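Local coordinates for protein putative succinylglutamate desuccinylase / aspartoacylase (Shewanella amazonensis, PDB 3FMC) that is probably a zinc-dependent hydrolase of the succinylglutamate desuccinylase/aspartoacylase family, thought to act on ester bonds, at residues 55-60 with 258-262; 34-40 with 165-171; 50-56 with 71-75. One frame throughout, in Å; residues are numbered along the deposited sequence.

Contact 1: residues 55-60 with 258-262; sequences QLMKLL and AEGIL
Both segments are alpha-helix, 55-60 the last turn and a half of helix 48-60 and 258-262 an inner part of helix 251-267; i-to-i+4 bonds such as Leu60 N to Leu56 O (2.8 Å) and Leu262 N to Ala258 O (2.9 Å) hold them. The short axes approach to 9.5 Å, their N-to-C directions diverging by 54° (signed crossing angle -54°). This is helix-on-helix packing in the layer covering one face of the central sheet of the zinc-exopeptidase-like catalytic domain. The closest backbones are at Leu56 and Ala258, CA to CA 5.0 Å, where the small methyl of Ala258 lets the helices come near: its CB lies 3.8 Å from Leu56 N. The amide of Gln55 turns away, and its NE2 hydrogen-bonds Leu251 O at the start of helix 251-267. No hydrogen bond crosses; apolar side chains make the contact, with the aliphatic part of Glu259 at the edge. Leu56 (chi1 t, chi2 p) has CD2 3.9 Å from Ile261 CG2 and CD1 3.9 Å from Leu262 CG. Leu59 and Leu262, both mt, point at each other's helix. Leu60 CD2 meets Leu262 CD2 at 3.9 Å, and Leu59 CD1 touches Leu262 CD1 at 3.7 Å.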
ATOM      1  N   GLN C  55      31.947   1.638  -1.646  1.00 14.07           N
ATOM      2  CA  GLN C  55      33.132   1.672  -2.503  1.00 15.37           C
ATOM      3  C   GLN C  55      33.991   2.891  -2.207  1.00 14.59           C
ATOM      4  O   GLN C  55      35.226   2.777  -2.221  1.00 16.45           O
ATOM      5  CB  GLN C  55      32.763   1.630  -3.982  1.00 17.45           C
ATOM      6  CG  GLN C  55      32.078   0.337  -4.460  1.00 15.98           C
ATOM      7  CD  GLN C  55      32.993  -0.832  -4.550  1.00 14.33           C
ATOM      8  OE1 GLN C  55      33.944  -0.921  -3.803  1.00 17.50           O
ATOM      9  NE2 GLN C  55      32.675  -1.768  -5.398  1.00 16.37           N
ATOM     10  N   LEU C  56      33.375   4.032  -1.934  1.00 13.77           N
ATOM     11  CA  LEU C  56      34.112   5.250  -1.649  1.00 16.34           C
ATOM     12  C   LEU C  56      34.919   5.056  -0.365  1.00 16.68           C
ATOM     13  O   LEU C  56      36.110   5.404  -0.293  1.00 17.87           O
ATOM     14  CB  LEU C  56      33.183   6.462  -1.552  1.00 16.85           C
ATOM     15  CG  LEU C  56      33.820   7.851  -1.368  1.00 17.56           C
ATOM     16  CD1 LEU C  56      34.817   8.166  -2.549  1.00 19.50           C
ATOM     17  CD2 LEU C  56      32.718   8.919  -1.242  1.00 17.04           C
HETATM   18  N   MSE C  57      34.290   4.500   0.668  1.00 15.96           N
HETATM   19  CA  MSE C  57      35.022   4.282   1.899  1.00 15.36           C
HETATM   20  C   MSE C  57      36.194   3.305   1.699  1.00 15.67           C
HETATM   21  O   MSE C  57      37.274   3.512   2.268  1.00 18.12           O
HETATM   22  CB  MSE C  57      34.083   3.810   3.010  1.00 17.45           C
HETATM   23  CG  MSE C  57      33.158   4.901   3.422  1.00 12.03           C
HETATM   24 SE   MSE C  57      32.051   4.463   5.001  0.75 16.89          SE
HETATM   25  CE  MSE C  57      31.260   2.840   4.479  1.00 19.60           C
ATOM     26  N   LYS C  58      35.997   2.257   0.922  1.00 17.22           N
ATOM     27  CA  LYS C  58      37.077   1.295   0.650  1.00 18.23           C
ATOM     28  C   LYS C  58      38.266   1.983  -0.036  1.00 21.24           C
ATOM     29  O   LYS C  58      39.438   1.677   0.266  1.00 18.97           O
ATOM     30  CB  LYS C  58      36.611   0.152  -0.245  1.00 20.34           C
ATOM     31  CG  LYS C  58      35.519  -0.710   0.321  1.00 23.00           C
ATOM     32  CD  LYS C  58      35.854  -1.366   1.612  1.00 29.13           C
ATOM     33  CE  LYS C  58      36.635  -2.611   1.496  1.00 38.68           C
ATOM     34  NZ  LYS C  58      36.584  -3.243   2.871  1.00 41.65           N
ATOM     35  N   LEU C  59      37.954   2.882  -0.974  1.00 20.12           N
ATOM     36  CA  LEU C  59      38.998   3.667  -1.679  1.00 20.62           C
ATOM     37  C   LEU C  59      39.676   4.677  -0.756  1.00 21.16           C
ATOM     38  O   LEU C  59      40.897   4.808  -0.759  1.00 20.65           O
ATOM     39  CB  LEU C  59      38.382   4.399  -2.876  1.00 19.45           C
ATOM     40  CG  LEU C  59      38.060   3.566  -4.101  1.00 23.76           C
ATOM     41  CD1 LEU C  59      37.189   4.326  -5.087  1.00 19.43           C
ATOM     42  CD2 LEU C  59      39.327   3.092  -4.734  1.00 31.06           C
ATOM     43  N   LEU C  60      38.878   5.383   0.044  1.00 19.07           N
ATOM     44  CA  LEU C  60      39.366   6.427   0.929  1.00 19.44           C
ATOM     45  C   LEU C  60      40.365   5.894   1.930  1.00 24.87           C
ATOM     46  O   LEU C  60      41.248   6.623   2.368  1.00 23.82           O
ATOM     47  CB  LEU C  60      38.254   7.140   1.644  1.00 18.87           C
ATOM     48  CG  LEU C  60      37.530   8.185   0.798  1.00 16.45           C
ATOM     49  CD1 LEU C  60      36.248   8.589   1.569  1.00 15.54           C
ATOM     50  CD2 LEU C  60      38.417   9.401   0.463  1.00 19.57           C
ATOM     51  N   ALA C 258      32.098   6.167  -7.393  1.00 15.04           N
ATOM     52  CA  ALA C 258      33.023   6.554  -6.306  1.00 14.63           C
ATOM     53  C   ALA C 258      34.308   7.188  -6.880  1.00 16.13           C
ATOM     54  O   ALA C 258      34.836   8.170  -6.332  1.00 17.42           O
ATOM     55  CB  ALA C 258      33.354   5.322  -5.469  1.00 13.68           C
ATOM     56  N   GLU C 259      34.762   6.678  -8.027  1.00 16.82           N
ATOM     57  CA  GLU C 259      35.987   7.211  -8.667  1.00 18.29           C
ATOM     58  C   GLU C 259      35.770   8.642  -9.150  1.00 17.88           C
ATOM     59  O   GLU C 259      36.644   9.517  -9.035  1.00 13.43           O
ATOM     60  CB  GLU C 259      36.461   6.250  -9.757  1.00 18.86           C
ATOM     61  CG  GLU C 259      37.086   4.975  -9.190  1.00 17.88           C
ATOM     62  CD  GLU C 259      37.312   3.887 -10.263  1.00 29.10           C
ATOM     63  OE1 GLU C 259      36.853   4.048 -11.418  1.00 37.84           O
ATOM     64  OE2 GLU C 259      37.917   2.848  -9.941  1.00 35.31           O
ATOM     65  N   GLY C 260      34.571   8.932  -9.636  1.00 14.54           N
ATOM     66  CA  GLY C 260      34.221  10.300 -10.004  1.00 15.42           C
ATOM     67  C   GLY C 260      34.171  11.241  -8.818  1.00 15.85           C
ATOM     68  O   GLY C 260      34.645  12.354  -8.880  1.00 17.59           O
ATOM     69  N   ILE C 261      33.546  10.801  -7.727  1.00 17.27           N
ATOM     70  CA  ILE C 261      33.496  11.586  -6.501  1.00 14.51           C
ATOM     71  C   ILE C 261      34.932  11.893  -6.063  1.00 15.33           C
ATOM     72  O   ILE C 261      35.240  13.023  -5.710  1.00 15.04           O
ATOM     73  CB  ILE C 261      32.742  10.839  -5.399  1.00 18.32           C
ATOM     74  CG1 ILE C 261      31.247  10.726  -5.784  1.00 17.46           C
ATOM     75  CG2 ILE C 261      32.906  11.559  -4.046  1.00 17.49           C
ATOM     76  CD1 ILE C 261      30.378   9.892  -4.848  1.00 16.20           C
ATOM     77  N   LEU C 262      35.801  10.906  -6.113  1.00 16.69           N
ATOM     78  CA  LEU C 262      37.222  11.152  -5.749  1.00 16.87           C
ATOM     79  C   LEU C 262      37.859  12.244  -6.596  1.00 16.00           C
ATOM     80  O   LEU C 262      38.645  13.046  -6.069  1.00 18.07           O
ATOM     81  CB  LEU C 262      38.041   9.877  -5.817  1.00 16.80           C
ATOM     82  CG  LEU C 262      37.987   8.829  -4.714  1.00 28.55           C
ATOM     83  CD1 LEU C 262      38.827   7.616  -5.202  1.00 24.12           C
ATOM     84  CD2 LEU C 262      38.527   9.405  -3.425  1.00 26.00           C
TER

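Contact 2: residues 34-40 with 165-171; sequences PSVYIQA and ADIVLDL
Two parallel strands, 36-40 and the 167-171 part of 167-174, pair in the interior of the catalytic domain's mixed sheet. Their axes lie 4.7 Å apart at 10°, and five bridges run in register from Val36-Ile167 to Ala40-Leu171. The odd-numbered residues of 35-39 make the backbone bonds, beginning with Ile167 N to Ser35 O (3.0 Å) and Tyr37 N to Ile167 O (2.8 Å) and ending with Leu171 N to Gln39 O (2.8 Å). At the N-terminal end of the pairing, Asp166 OD2 accepts a hydrogen bond from Ser35 N (2.9 Å), and a water joins Asp166 OD1 to Ser35 OG. Val36, Ile38, Ala40 and their partners share one face, where helix 48-60 packs at Ile38, Ala40 and Leu171 and helix 251-267 at Leu169. Tyr37 and Gln39, with theirs, occupy the other, packed by helix 150-163 at Tyr37. There Tyr37 OH donates to Gln39 OE1 (2.8 Å), and NE2 of Gln39 (chi1 p) to OD1 of Asp170 (chi1 t) at 3.1 Å. Asp170 OD2 bonds His172 NE2, and His172, with His43 and Glu46, may form an empty metal site, consistent with the family's zinc. Parallel core strands leading to such a site are characteristic of the M14-like zinc-hydrolase fold.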
ATOM      1  N   PRO C  34      38.656  21.190   2.693  1.00 19.18           N
ATOM      2  CA  PRO C  34      37.259  21.366   3.057  1.00 18.48           C
ATOM      3  C   PRO C  34      36.670  20.099   3.685  1.00 15.84           C
ATOM      4  O   PRO C  34      37.160  18.993   3.413  1.00 16.96           O
ATOM      5  CB  PRO C  34      36.552  21.615   1.711  1.00 19.00           C
ATOM      6  CG  PRO C  34      37.643  21.906   0.702  1.00 22.17           C
ATOM      7  CD  PRO C  34      38.884  21.241   1.232  1.00 20.63           C
ATOM      8  N   SER C  35      35.621  20.274   4.482  1.00 16.33           N
ATOM      9  CA  SER C  35      34.897  19.142   5.078  1.00 15.49           C
ATOM     10  C   SER C  35      33.772  18.716   4.139  1.00 13.79           C
ATOM     11  O   SER C  35      33.159  19.527   3.426  1.00 16.98           O
ATOM     12  CB  SER C  35      34.336  19.468   6.454  1.00 13.84           C
ATOM     13  OG  SER C  35      33.475  20.585   6.411  1.00 20.75           O
ATOM     14  N   VAL C  36      33.472  17.435   4.177  1.00 15.37           N
ATOM     15  CA  VAL C  36      32.492  16.850   3.252  1.00 14.50           C
ATOM     16  C   VAL C  36      31.494  15.998   4.043  1.00 16.34           C
ATOM     17  O   VAL C  36      31.868  15.223   4.954  1.00 13.96           O
ATOM     18  CB  VAL C  36      33.174  15.947   2.222  1.00 16.22           C
ATOM     19  CG1 VAL C  36      32.189  15.461   1.145  1.00 15.95           C
ATOM     20  CG2 VAL C  36      34.401  16.702   1.568  1.00 14.77           C
ATOM     21  N   TYR C  37      30.244  16.146   3.659  1.00 13.43           N
ATOM     22  CA  TYR C  37      29.138  15.357   4.196  1.00 12.83           C
ATOM     23  C   TYR C  37      28.444  14.647   3.025  1.00 12.45           C
ATOM     24  O   TYR C  37      28.058  15.295   2.063  1.00 14.60           O
ATOM     25  CB  TYR C  37      28.161  16.224   4.944  1.00 17.94           C
ATOM     26  CG  TYR C  37      26.914  15.485   5.388  1.00 11.82           C
ATOM     27  CD1 TYR C  37      26.852  14.825   6.617  1.00 15.55           C
ATOM     28  CD2 TYR C  37      25.790  15.447   4.569  1.00 14.47           C
ATOM     29  CE1 TYR C  37      25.657  14.138   7.006  1.00 12.58           C
ATOM     30  CE2 TYR C  37      24.624  14.785   4.955  1.00 12.91           C
ATOM     31  CZ  TYR C  37      24.575  14.125   6.191  1.00 14.30           C
ATOM     32  OH  TYR C  37      23.443  13.450   6.600  1.00 14.45           O
ATOM     33  N   ILE C  38      28.344  13.320   3.117  1.00 11.96           N
ATOM     34  CA  ILE C  38      27.763  12.470   2.046  1.00 13.70           C
ATOM     35  C   ILE C  38      26.672  11.607   2.676  1.00 14.86           C
ATOM     36  O   ILE C  38      26.900  11.003   3.726  1.00 14.18           O
ATOM     37  CB  ILE C  38      28.822  11.552   1.401  1.00 12.86           C
ATOM     38  CG1 ILE C  38      30.053  12.384   1.000  1.00 13.40           C
ATOM     39  CG2 ILE C  38      28.230  10.755   0.222  1.00 12.45           C
ATOM     40  CD1 ILE C  38      31.189  11.577   0.306  1.00 16.28           C
ATOM     41  N   GLN C  39      25.504  11.574   2.042  1.00 13.06           N
ATOM     42  CA  GLN C  39      24.407  10.702   2.499  1.00 13.64           C
ATOM     43  C   GLN C  39      23.789   9.952   1.328  1.00 12.57           C
ATOM     44  O   GLN C  39      23.899  10.363   0.188  1.00 12.80           O
ATOM     45  CB  GLN C  39      23.327  11.462   3.281  1.00 12.20           C
ATOM     46  CG  GLN C  39      22.550  12.491   2.478  1.00 11.21           C
ATOM     47  CD  GLN C  39      21.534  13.227   3.269  1.00 12.92           C
ATOM     48  OE1 GLN C  39      21.674  13.398   4.471  1.00 12.16           O
ATOM     49  NE2 GLN C  39      20.473  13.655   2.599  1.00 10.87           N
ATOM     50  N   ALA C  40      23.113   8.849   1.648  1.00 10.77           N
ATOM     51  CA  ALA C  40      22.468   8.000   0.660  1.00 11.16           C
ATOM     52  C   ALA C  40      21.175   7.438   1.230  1.00 14.22           C
ATOM     53  O   ALA C  40      21.074   7.216   2.453  1.00 14.26           O
ATOM     54  CB  ALA C  40      23.364   6.794   0.296  1.00  9.69           C
ATOM     55  N   ALA C 165      29.272  20.975   7.166  1.00 17.04           N
ATOM     56  CA  ALA C 165      30.261  20.725   6.101  1.00 17.66           C
ATOM     57  C   ALA C 165      30.369  21.867   5.053  1.00 18.12           C
ATOM     58  O   ALA C 165      29.458  22.686   4.882  1.00 17.24           O
ATOM     59  CB  ALA C 165      29.904  19.399   5.382  1.00 15.95           C
ATOM     60  N   ASP C 166      31.491  21.870   4.331  1.00 14.29           N
ATOM     61  CA  ASP C 166      31.725  22.785   3.225  1.00 16.40           C
ATOM     62  C   ASP C 166      31.143  22.236   1.936  1.00 14.91           C
ATOM     63  O   ASP C 166      30.803  22.999   1.055  1.00 15.60           O
ATOM     64  CB  ASP C 166      33.219  23.010   3.018  1.00 15.81           C
ATOM     65  CG  ASP C 166      33.893  23.583   4.264  1.00 18.22           C
ATOM     66  OD1 ASP C 166      33.298  24.476   4.906  1.00 17.95           O
ATOM     67  OD2 ASP C 166      34.972  23.063   4.629  1.00 16.87           O
ATOM     68  N   ILE C 167      31.101  20.910   1.824  1.00 14.35           N
ATOM     69  CA  ILE C 167      30.610  20.198   0.639  1.00 16.63           C
ATOM     70  C   ILE C 167      29.588  19.153   1.070  1.00 16.04           C
ATOM     71  O   ILE C 167      29.858  18.349   1.966  1.00 13.66           O
ATOM     72  CB  ILE C 167      31.775  19.493  -0.087  1.00 16.73           C
ATOM     73  CG1 ILE C 167      32.841  20.529  -0.507  1.00 13.96           C
ATOM     74  CG2 ILE C 167      31.277  18.675  -1.310  1.00 13.65           C
ATOM     75  CD1 ILE C 167      34.158  19.874  -0.894  1.00 15.49           C
ATOM     76  N   VAL C 168      28.439  19.166   0.405  1.00 16.38           N
ATOM     77  CA  VAL C 168      27.355  18.229   0.677  1.00 15.37           C
ATOM     78  C   VAL C 168      27.031  17.462  -0.585  1.00 12.21           C
ATOM     79  O   VAL C 168      26.752  18.087  -1.617  1.00 15.47           O
ATOM     80  CB  VAL C 168      26.096  18.974   1.169  1.00 17.65           C
ATOM     81  CG1 VAL C 168      24.901  18.046   1.256  1.00 15.88           C
ATOM     82  CG2 VAL C 168      26.386  19.692   2.540  1.00 14.97           C
ATOM     83  N   LEU C 169      27.102  16.143  -0.511  1.00 12.47           N
ATOM     84  CA  LEU C 169      26.757  15.276  -1.649  1.00 11.70           C
ATOM     85  C   LEU C 169      25.603  14.354  -1.235  1.00 13.48           C
ATOM     86  O   LEU C 169      25.754  13.537  -0.339  1.00 13.28           O
ATOM     87  CB  LEU C 169      27.949  14.420  -2.107  1.00 16.44           C
ATOM     88  CG  LEU C 169      29.253  15.143  -2.436  1.00 15.79           C
ATOM     89  CD1 LEU C 169      30.335  14.076  -2.802  1.00 15.13           C
ATOM     90  CD2 LEU C 169      29.023  16.195  -3.504  1.00 15.02           C
ATOM     91  N   ASP C 170      24.459  14.514  -1.886  1.00 12.33           N
ATOM     92  CA  ASP C 170      23.236  13.710  -1.594  1.00 11.56           C
ATOM     93  C   ASP C 170      23.131  12.675  -2.711  1.00 10.90           C
ATOM     94  O   ASP C 170      22.975  13.022  -3.871  1.00 13.26           O
ATOM     95  CB  ASP C 170      22.017  14.633  -1.542  1.00 14.17           C
ATOM     96  CG  ASP C 170      20.787  13.979  -0.876  1.00 14.82           C
ATOM     97  OD1 ASP C 170      20.927  12.865  -0.347  1.00 12.86           O
ATOM     98  OD2 ASP C 170      19.683  14.591  -0.917  1.00 17.97           O
ATOM     99  N   LEU C 171      23.254  11.417  -2.346  1.00 12.09           N
ATOM    100  CA  LEU C 171      23.229  10.339  -3.312  1.00 12.82           C
ATOM    101  C   LEU C 171      21.827   9.735  -3.454  1.00 13.43           C
ATOM    102  O   LEU C 171      21.263   9.134  -2.495  1.00 13.36           O
ATOM    103  CB  LEU C 171      24.225   9.248  -2.959  1.00 13.15           C
ATOM    104  CG  LEU C 171      25.657   9.708  -2.646  1.00 13.52           C
ATOM    105  CD1 LEU C 171      26.496   8.475  -2.373  1.00 12.00           C
ATOM    106  CD2 LEU C 171      26.246  10.540  -3.773  1.00 13.99           C
TER
HETATM  107  O   HOH W   1      32.763  23.516   7.614  1.00 37.96           O

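Contact 3: residues 50-56 with 71-75; sequences NAVIYQL and LVPLA
Helix 48-60 is the connecting helix of a beta-alpha-beta unit, and here its segment 50-56 lies against strand 69-72 and the turn after it. Within the helix, Tyr54 N bonds Asn50 O at 2.8 Å and Leu56 N bonds Val52 O at 2.9 Å. Contacts then recur at Asn50, Ile53 and Leu56, the i, i+3, i+6 spacing of one helical face. Asn50 (chi1 m) comes first, its CA 5.2 Å from Pro73 CA; its ND2 is held by Asn41 OD1, and Leu323 of the second subunit packs on it. Ile53, an mt rotamer pointing at the strand, sets CG2 3.9 Å from Leu71 CB and CD1 3.6 Å from Pro73 N. Leu56 follows, placing CD2 4.0 Å from Leu71 CD2. Leu74 has positive phi and psi (54°, 47°), a left-handed backbone that turns the chain beyond the strand, and its amide makes the one hydrogen bond across the segments: Leu74 N to Asn50 OD1, 2.9 Å, with an angle of 144° at the hydrogen.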
ATOM      1  N   ASN C  50      24.138   3.352  -1.234  1.00 14.33           N
ATOM      2  CA  ASN C  50      24.851   2.617  -0.183  1.00 15.03           C
ATOM      3  C   ASN C  50      26.099   1.933  -0.772  1.00 11.05           C
ATOM      4  O   ASN C  50      27.185   1.901  -0.135  1.00 14.40           O
ATOM      5  CB  ASN C  50      23.945   1.564   0.470  1.00 12.73           C
ATOM      6  CG  ASN C  50      22.742   2.205   1.160  1.00 15.93           C
ATOM      7  OD1 ASN C  50      22.919   3.110   1.945  1.00 12.72           O
ATOM      8  ND2 ASN C  50      21.532   1.800   0.792  1.00 12.52           N
ATOM      9  N   ALA C  51      25.930   1.368  -1.963  1.00 12.01           N
ATOM     10  CA  ALA C  51      27.030   0.681  -2.665  1.00 13.40           C
ATOM     11  C   ALA C  51      28.082   1.714  -3.035  1.00 14.02           C
ATOM     12  O   ALA C  51      29.309   1.417  -2.992  1.00 12.39           O
ATOM     13  CB  ALA C  51      26.500  -0.066  -3.959  1.00 11.95           C
ATOM     14  N   VAL C  52      27.631   2.916  -3.383  1.00 11.83           N
ATOM     15  CA  VAL C  52      28.584   4.012  -3.708  1.00 12.98           C
ATOM     16  C   VAL C  52      29.386   4.438  -2.461  1.00 14.54           C
ATOM     17  O   VAL C  52      30.625   4.630  -2.506  1.00 16.86           O
ATOM     18  CB  VAL C  52      27.905   5.196  -4.447  1.00 11.97           C
ATOM     19  CG1 VAL C  52      28.903   6.345  -4.647  1.00 10.87           C
ATOM     20  CG2 VAL C  52      27.302   4.748  -5.803  1.00 13.48           C
ATOM     21  N   ILE C  53      28.696   4.588  -1.328  1.00 12.99           N
ATOM     22  CA  ILE C  53      29.346   4.939  -0.073  1.00 13.25           C
ATOM     23  C   ILE C  53      30.327   3.828   0.326  1.00 12.77           C
ATOM     24  O   ILE C  53      31.489   4.095   0.724  1.00 14.76           O
ATOM     25  CB  ILE C  53      28.315   5.275   1.038  1.00 11.20           C
ATOM     26  CG1 ILE C  53      27.670   6.652   0.747  1.00 10.26           C
ATOM     27  CG2 ILE C  53      28.935   5.261   2.426  1.00 11.30           C
ATOM     28  CD1 ILE C  53      26.620   7.132   1.797  1.00 12.19           C
ATOM     29  N   TYR C  54      29.896   2.591   0.171  1.00 13.59           N
ATOM     30  CA  TYR C  54      30.745   1.452   0.476  1.00 13.36           C
ATOM     31  C   TYR C  54      32.065   1.541  -0.332  1.00 16.98           C
ATOM     32  O   TYR C  54      33.154   1.477   0.220  1.00 13.78           O
ATOM     33  CB  TYR C  54      30.013   0.165   0.119  1.00 13.62           C
ATOM     34  CG  TYR C  54      30.873  -1.067   0.232  1.00 13.78           C
ATOM     35  CD1 TYR C  54      31.188  -1.601   1.491  1.00 16.94           C
ATOM     36  CD2 TYR C  54      31.379  -1.696  -0.900  1.00 22.19           C
ATOM     37  CE1 TYR C  54      31.979  -2.699   1.611  1.00 18.78           C
ATOM     38  CE2 TYR C  54      32.176  -2.801  -0.779  1.00 22.67           C
ATOM     39  CZ  TYR C  54      32.480  -3.296   0.481  1.00 22.29           C
ATOM     40  OH  TYR C  54      33.245  -4.421   0.602  1.00 26.70           O
ATOM     41  N   GLN C  55      31.947   1.638  -1.646  1.00 14.07           N
ATOM     42  CA  GLN C  55      33.132   1.672  -2.503  1.00 15.37           C
ATOM     43  C   GLN C  55      33.991   2.891  -2.207  1.00 14.59           C
ATOM     44  O   GLN C  55      35.226   2.777  -2.221  1.00 16.45           O
ATOM     45  CB  GLN C  55      32.763   1.630  -3.982  1.00 17.45           C
ATOM     46  CG  GLN C  55      32.078   0.337  -4.460  1.00 15.98           C
ATOM     47  CD  GLN C  55      32.993  -0.832  -4.550  1.00 14.33           C
ATOM     48  OE1 GLN C  55      33.944  -0.921  -3.803  1.00 17.50           O
ATOM     49  NE2 GLN C  55      32.675  -1.768  -5.398  1.00 16.37           N
ATOM     50  N   LEU C  56      33.375   4.032  -1.934  1.00 13.77           N
ATOM     51  CA  LEU C  56      34.112   5.250  -1.649  1.00 16.34           C
ATOM     52  C   LEU C  56      34.919   5.056  -0.365  1.00 16.68           C
ATOM     53  O   LEU C  56      36.110   5.404  -0.293  1.00 17.87           O
ATOM     54  CB  LEU C  56      33.183   6.462  -1.552  1.00 16.85           C
ATOM     55  CG  LEU C  56      33.820   7.851  -1.368  1.00 17.56           C
ATOM     56  CD1 LEU C  56      34.817   8.166  -2.549  1.00 19.50           C
ATOM     57  CD2 LEU C  56      32.718   8.919  -1.242  1.00 17.04           C
ATOM     58  N   LEU C  71      30.087  10.159   6.239  1.00 15.10           N
ATOM     59  CA  LEU C  71      29.226   9.446   5.301  1.00 12.87           C
ATOM     60  C   LEU C  71      28.093   8.775   6.068  1.00 14.69           C
ATOM     61  O   LEU C  71      28.306   8.127   7.103  1.00 14.25           O
ATOM     62  CB  LEU C  71      29.982   8.428   4.435  1.00 13.90           C
ATOM     63  CG  LEU C  71      31.311   8.901   3.792  1.00 15.17           C
ATOM     64  CD1 LEU C  71      32.558   8.639   4.767  1.00 18.55           C
ATOM     65  CD2 LEU C  71      31.449   8.242   2.444  1.00 12.84           C
ATOM     66  N   VAL C  72      26.895   8.956   5.518  1.00 14.06           N
ATOM     67  CA  VAL C  72      25.646   8.478   6.132  1.00 14.80           C
ATOM     68  C   VAL C  72      24.868   7.605   5.128  1.00 12.64           C
ATOM     69  O   VAL C  72      24.013   8.095   4.411  1.00 13.10           O
ATOM     70  CB  VAL C  72      24.783   9.653   6.668  1.00 14.47           C
ATOM     71  CG1 VAL C  72      23.533   9.129   7.482  1.00 14.28           C
ATOM     72  CG2 VAL C  72      25.606  10.620   7.545  1.00 13.83           C
ATOM     73  N   PRO C  73      25.211   6.321   5.052  1.00 14.45           N
ATOM     74  CA  PRO C  73      24.440   5.376   4.231  1.00 13.18           C
ATOM     75  C   PRO C  73      23.156   5.060   5.031  1.00 13.13           C
ATOM     76  O   PRO C  73      23.058   5.384   6.228  1.00 13.57           O
ATOM     77  CB  PRO C  73      25.338   4.150   4.147  1.00 11.03           C
ATOM     78  CG  PRO C  73      26.107   4.193   5.464  1.00 12.96           C
ATOM     79  CD  PRO C  73      26.314   5.658   5.785  1.00 15.25           C
ATOM     80  N   LEU C  74      22.166   4.473   4.372  1.00 10.50           N
ATOM     81  CA  LEU C  74      20.965   4.019   5.064  1.00 11.22           C
ATOM     82  C   LEU C  74      20.336   5.138   5.860  1.00 12.53           C
ATOM     83  O   LEU C  74      19.933   4.973   7.032  1.00 13.74           O
ATOM     84  CB  LEU C  74      21.318   2.794   5.941  1.00 10.47           C
ATOM     85  CG  LEU C  74      21.968   1.589   5.266  1.00 12.02           C
ATOM     86  CD1 LEU C  74      22.625   0.634   6.268  1.00 14.53           C
ATOM     87  CD2 LEU C  74      21.018   0.835   4.301  1.00 10.59           C
ATOM     88  N   ALA C  75      20.220   6.278   5.196  1.00 11.15           N
ATOM     89  CA  ALA C  75      19.842   7.514   5.902  1.00 11.14           C
ATOM     90  C   ALA C  75      18.354   7.627   6.314  1.00 12.68           C
ATOM     91  O   ALA C  75      18.003   8.551   7.027  1.00 15.57           O
ATOM     92  CB  ALA C  75      20.278   8.786   5.123  1.00 13.23           C
TER

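In the fold
From the N terminus, strand 36-40 leads into helix 48-60 and then strand 69-72, and contact 3 closes the helix-to-strand half of this beta-alpha-beta unit. Contact 2 closes a far longer loop, bringing 165-171 back beside 34-40, and contact 3 nests inside it. Contact 1 returns helix 251-267 to the same helix 48-60, so its segments alternate with those of contacts 2 and 3 along the chain. Strand 36-40 lies between strands 69-72 and 167-174, with Ile38 O 2.7 Å from Val72 N. Contacts 1 and 3 share Gln55 and Leu56, and Leu56 CD2 reaches Ile38 CD1 at 3.4 Å. The three therefore join two helices to three adjacent strands.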